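Local coordinates for protein endo-alpha-mannosidase (Bacteroides thetaiotaomicron, PDB 4ACY) that probably hydrolyses internal alpha-mannosidic linkages of N-glycan-type substrates, as a family 99 glycoside hydrolase acting as an endo-alpha-mannosidase, at residues A[99-109]-A[134-145]. Numbering follows the deposited sequence. Where two conformers were deposited one is given.
Sequences SNDPEIIRKHI and SVSLLLDEAAKV
OG of S134 is hydrogen-bonded to OD1 of N132 and weakly to ND2 of N48, while CB of S134 packs against the backbone O of S99 at 3.3 Å. From here helix 102-115 and helix 133-145 run side by side, the axes of their segments 102-109 and 134-145 coming within 9.2 Å and inclined by 43°. D101 caps helix 102-115, its OD1 receiving E103 N at 3.0 Å from above the carboxylate plane. One turn along helix 133-145, L137 sends CD1 to CG of P102 at 4.1 Å. I105 lays CG2 on helix 133-145, 3.7 Å from both CA of L138 and CG of E141; standing anti to the backbone N turns this branch onto them. The pair are the helices that follow the first two strands of the closed eight-stranded parallel (beta/alpha)8 barrel, and Y46 of strand 42-46 touches both I105 and L138 from the barrel. I109 is a knob in the hole formed by L138, E141, A142 and V145: CD1 meets CB of A142 at 4.0 Å, CG1 rests on CB of E141, and CG2 presses on CG2 of V145 at a tight 3.4 Å. An alanine here would keep only CB and is likely to open a gap between L138 and V145. Towards solvent, the aliphatic CB of R106 passes 3.7 Å from OE1 of E141, but its guanidinium bends away at chi3 (71°). There R106 NH2 makes a salt bridge to OE1 of E103 at 3.2 Å, met on the syn side of the carboxylate.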
loop_
_atom_site.group_PDB
_atom_site.type_symbol
_atom_site.label_atom_id
_atom_site.label_comp_id
_atom_site.label_asym_id
_atom_site.label_seq_id
_atom_site.Cartn_x
_atom_site.Cartn_y
_atom_site.Cartn_z
ATOM N N SER A 99 -6.603 -6.355 -13.237
ATOM C CA SER A 99 -6.121 -7.046 -12.045
ATOM C C SER A 99 -6.579 -8.505 -12.018
ATOM O O SER A 99 -6.041 -9.314 -11.262
ATOM C CB SER A 99 -6.625 -6.319 -10.796
ATOM O OG SER A 99 -6.075 -5.013 -10.705
ATOM N N ASN A 100 -7.576 -8.832 -12.836
ATOM C CA ASN A 100 -8.083 -10.206 -12.941
ATOM C C ASN A 100 -7.472 -11.025 -14.058
ATOM O O ASN A 100 -7.958 -12.121 -14.356
ATOM C CB ASN A 100 -9.607 -10.204 -13.074
ATOM C CG ASN A 100 -10.269 -9.508 -11.919
ATOM O OD1 ASN A 100 -11.127 -8.640 -12.106
ATOM N ND2 ASN A 100 -9.834 -9.844 -10.705
ATOM N N ASP A 101 -6.410 -10.502 -14.661
ATOM C CA ASP A 101 -5.721 -11.158 -15.778
ATOM C C ASP A 101 -4.541 -11.943 -15.219
ATOM O O ASP A 101 -3.584 -11.343 -14.727
ATOM C CB ASP A 101 -5.268 -10.097 -16.789
ATOM C CG ASP A 101 -4.565 -10.682 -18.016
ATOM O OD1 ASP A 101 -4.203 -11.877 -18.008
ATOM O OD2 ASP A 101 -4.351 -9.918 -18.985
ATOM N N PRO A 102 -4.597 -13.290 -15.297
ATOM C CA PRO A 102 -3.516 -14.100 -14.727
ATOM C C PRO A 102 -2.138 -13.745 -15.282
ATOM O O PRO A 102 -1.144 -13.836 -14.553
ATOM C CB PRO A 102 -3.909 -15.533 -15.105
ATOM C CG PRO A 102 -5.392 -15.481 -15.266
ATOM C CD PRO A 102 -5.642 -14.133 -15.908
ATOM N N GLU A 103 -2.070 -13.326 -16.544
ATOM C CA GLU A 103 -0.787 -12.915 -17.127
ATOM C C GLU A 103 -0.215 -11.656 -16.486
ATOM O O GLU A 103 0.989 -11.550 -16.264
ATOM C CB GLU A 103 -0.877 -12.762 -18.649
ATOM C CG GLU A 103 -0.655 -14.080 -19.376
ATOM C CD GLU A 103 0.642 -14.763 -18.944
ATOM O OE1 GLU A 103 1.734 -14.287 -19.344
ATOM O OE2 GLU A 103 0.569 -15.748 -18.171
ATOM N N ILE A 104 -1.095 -10.707 -16.191
ATOM C CA ILE A 104 -0.703 -9.492 -15.472
ATOM C C ILE A 104 -0.213 -9.841 -14.054
ATOM O O ILE A 104 0.842 -9.372 -13.592
ATOM C CB ILE A 104 -1.891 -8.505 -15.386
ATOM C CG1 ILE A 104 -2.343 -8.046 -16.787
ATOM C CG2 ILE A 104 -1.543 -7.319 -14.481
ATOM C CD1 ILE A 104 -1.260 -7.395 -17.661
ATOM N N ILE A 105 -0.979 -10.681 -13.378
ATOM C CA ILE A 105 -0.644 -11.098 -12.013
ATOM C C ILE A 105 0.699 -11.802 -12.014
ATOM O O ILE A 105 1.554 -11.482 -11.210
ATOM C CB ILE A 105 -1.753 -11.976 -11.370
ATOM C CG1 ILE A 105 -3.065 -11.192 -11.196
ATOM C CG2 ILE A 105 -1.286 -12.571 -10.043
ATOM C CD1 ILE A 105 -2.902 -9.779 -10.701
ATOM N N ARG A 106 0.903 -12.731 -12.952
ATOM C CA ARG A 106 2.220 -13.363 -13.098
ATOM C C ARG A 106 3.335 -12.331 -13.286
ATOM O O ARG A 106 4.374 -12.399 -12.628
ATOM C CB ARG A 106 2.237 -14.396 -14.241
ATOM C CG ARG A 106 3.582 -15.086 -14.377
ATOM C CD ARG A 106 3.685 -15.965 -15.626
ATOM N NE ARG A 106 3.751 -15.189 -16.874
ATOM C CZ ARG A 106 4.819 -14.507 -17.308
ATOM N NH1 ARG A 106 5.945 -14.469 -16.609
ATOM N NH2 ARG A 106 4.753 -13.848 -18.457
ATOM N N LYS A 107 3.108 -11.366 -14.174
ATOM C CA LYS A 107 4.100 -10.332 -14.418
ATOM C C LYS A 107 4.368 -9.449 -13.188
ATOM O O LYS A 107 5.521 -9.099 -12.906
ATOM C CB LYS A 107 3.689 -9.487 -15.621
ATOM C CG LYS A 107 4.079 -10.132 -16.936
ATOM C CD LYS A 107 3.465 -9.400 -18.112
ATOM C CE LYS A 107 3.955 -10.033 -19.423
ATOM N NZ LYS A 107 3.018 -9.717 -20.528
ATOM N N HIS A 108 3.309 -9.110 -12.454
ATOM C CA HIS A 108 3.462 -8.294 -11.235
ATOM C C HIS A 108 4.314 -8.999 -10.180
ATOM O O HIS A 108 5.175 -8.390 -9.537
ATOM C CB HIS A 108 2.101 -7.954 -10.626
ATOM C CG HIS A 108 1.372 -6.837 -11.311
ATOM N ND1 HIS A 108 1.926 -6.058 -12.306
ATOM C CD2 HIS A 108 0.136 -6.339 -11.093
ATOM C CE1 HIS A 108 1.049 -5.136 -12.682
ATOM N NE2 HIS A 108 -0.039 -5.280 -11.953
ATOM N N ILE A 109 4.077 -10.297 -10.025
ATOM C CA ILE A 109 4.849 -11.110 -9.088
ATOM C C ILE A 109 6.320 -11.140 -9.531
ATOM O O ILE A 109 7.223 -10.938 -8.720
ATOM C CB ILE A 109 4.250 -12.548 -8.959
ATOM C CG1 ILE A 109 2.889 -12.505 -8.242
ATOM C CG2 ILE A 109 5.242 -13.495 -8.264
ATOM C CD1 ILE A 109 2.932 -11.929 -6.806
ATOM N N SER A 134 -8.949 -11.928 -8.173
ATOM C CA SER A 134 -7.557 -11.482 -8.196
ATOM C C SER A 134 -6.775 -11.960 -6.981
ATOM O O SER A 134 -5.607 -12.300 -7.097
ATOM C CB SER A 134 -7.454 -9.957 -8.326
ATOM O OG SER A 134 -8.076 -9.321 -7.236
ATOM N N VAL A 135 -7.422 -12.011 -5.820
ATOM C CA VAL A 135 -6.697 -12.411 -4.607
ATOM C C VAL A 135 -6.195 -13.858 -4.669
ATOM O O VAL A 135 -5.038 -14.130 -4.339
ATOM C CB VAL A 135 -7.492 -12.113 -3.312
ATOM C CG1 VAL A 135 -6.726 -12.611 -2.104
ATOM C CG2 VAL A 135 -7.714 -10.603 -3.187
ATOM N N SER A 136 -7.051 -14.775 -5.109
ATOM C CA SER A 136 -6.647 -16.177 -5.262
ATOM C C SER A 136 -5.490 -16.335 -6.243
ATOM O O SER A 136 -4.518 -17.049 -5.963
ATOM C CB SER A 136 -7.837 -17.026 -5.700
ATOM O OG SER A 136 -8.772 -17.084 -4.642
ATOM N N LEU A 137 -5.587 -15.648 -7.376
ATOM C CA LEU A 137 -4.525 -15.666 -8.384
ATOM C C LEU A 137 -3.228 -15.078 -7.846
ATOM O O LEU A 137 -2.151 -15.589 -8.150
ATOM C CB LEU A 137 -4.936 -14.886 -9.638
ATOM C CG LEU A 137 -6.156 -15.318 -10.454
ATOM C CD1 LEU A 137 -6.460 -14.254 -11.502
ATOM C CD2 LEU A 137 -5.926 -16.671 -11.094
ATOM N N LEU A 138 -3.325 -13.993 -7.072
ATOM C CA LEU A 138 -2.135 -13.373 -6.496
ATOM C C LEU A 138 -1.419 -14.353 -5.568
ATOM O O LEU A 138 -0.204 -14.514 -5.651
ATOM C CB LEU A 138 -2.493 -12.078 -5.755
ATOM C CG LEU A 138 -1.319 -11.145 -5.460
ATOM C CD1 LEU A 138 -0.670 -10.663 -6.746
ATOM C CD2 LEU A 138 -1.779 -9.966 -4.611
ATOM N N LEU A 139 -2.184 -15.007 -4.701
ATOM C CA LEU A 139 -1.645 -16.011 -3.794
ATOM C C LEU A 139 -0.989 -17.151 -4.583
ATOM O O LEU A 139 0.163 -17.508 -4.319
ATOM C CB LEU A 139 -2.761 -16.544 -2.885
ATOM C CG LEU A 139 -3.178 -15.587 -1.762
ATOM C CD1 LEU A 139 -4.547 -15.948 -1.240
ATOM C CD2 LEU A 139 -2.139 -15.603 -0.651
ATOM N N ASP A 140 -1.714 -17.680 -5.569
ATOM C CA ASP A 140 -1.218 -18.796 -6.390
ATOM C C ASP A 140 0.103 -18.439 -7.068
ATOM O O ASP A 140 1.078 -19.209 -7.024
ATOM C CB ASP A 140 -2.266 -19.212 -7.439
ATOM C CG ASP A 140 -3.434 -19.979 -6.835
ATOM O OD1 ASP A 140 -3.341 -20.408 -5.668
ATOM O OD2 ASP A 140 -4.460 -20.162 -7.528
ATOM N N GLU A 141 0.151 -17.245 -7.660
ATOM C CA GLU A 141 1.366 -16.789 -8.333
ATOM C C GLU A 141 2.504 -16.473 -7.367
ATOM O O GLU A 141 3.672 -16.761 -7.660
ATOM C CB GLU A 141 1.069 -15.618 -9.287
ATOM C CG GLU A 141 0.109 -15.993 -10.423
ATOM C CD GLU A 141 0.691 -17.058 -11.354
ATOM O OE1 GLU A 141 1.912 -17.033 -11.609
ATOM O OE2 GLU A 141 -0.079 -17.926 -11.817
ATOM N N ALA A 142 2.174 -15.907 -6.205
ATOM C CA ALA A 142 3.197 -15.624 -5.197
ATOM C C ALA A 142 3.830 -16.924 -4.677
ATOM O O ALA A 142 5.048 -16.998 -4.493
ATOM C CB ALA A 142 2.610 -14.801 -4.039
ATOM N N ALA A 143 2.998 -17.941 -4.475
ATOM C CA ALA A 143 3.460 -19.221 -3.935
ATOM C C ALA A 143 4.476 -19.922 -4.845
ATOM O O ALA A 143 5.339 -20.638 -4.350
ATOM C CB ALA A 143 2.293 -20.134 -3.623
ATOM N N LYS A 144 4.391 -19.694 -6.156
ATOM C CA LYS A 144 5.358 -20.284 -7.118
ATOM C C LYS A 144 6.792 -19.766 -6.960
ATOM O O LYS A 144 7.757 -20.441 -7.344
ATOM C CB LYS A 144 4.918 -20.042 -8.565
ATOM C CG LYS A 144 3.555 -20.577 -8.953
ATOM C CD LYS A 144 3.440 -20.572 -10.469
ATOM C CE LYS A 144 2.025 -20.396 -10.981
ATOM N NZ LYS A 144 1.065 -21.368 -10.431
ATOM N N VAL A 145 6.933 -18.567 -6.410
ATOM C CA VAL A 145 8.236 -17.914 -6.323
ATOM C C VAL A 145 8.658 -17.605 -4.882
ATOM O O VAL A 145 9.687 -16.976 -4.653
ATOM C CB VAL A 145 8.264 -16.625 -7.201
ATOM C CG1 VAL A 145 7.893 -16.946 -8.647
ATOM C CG2 VAL A 145 7.298 -15.578 -6.628
#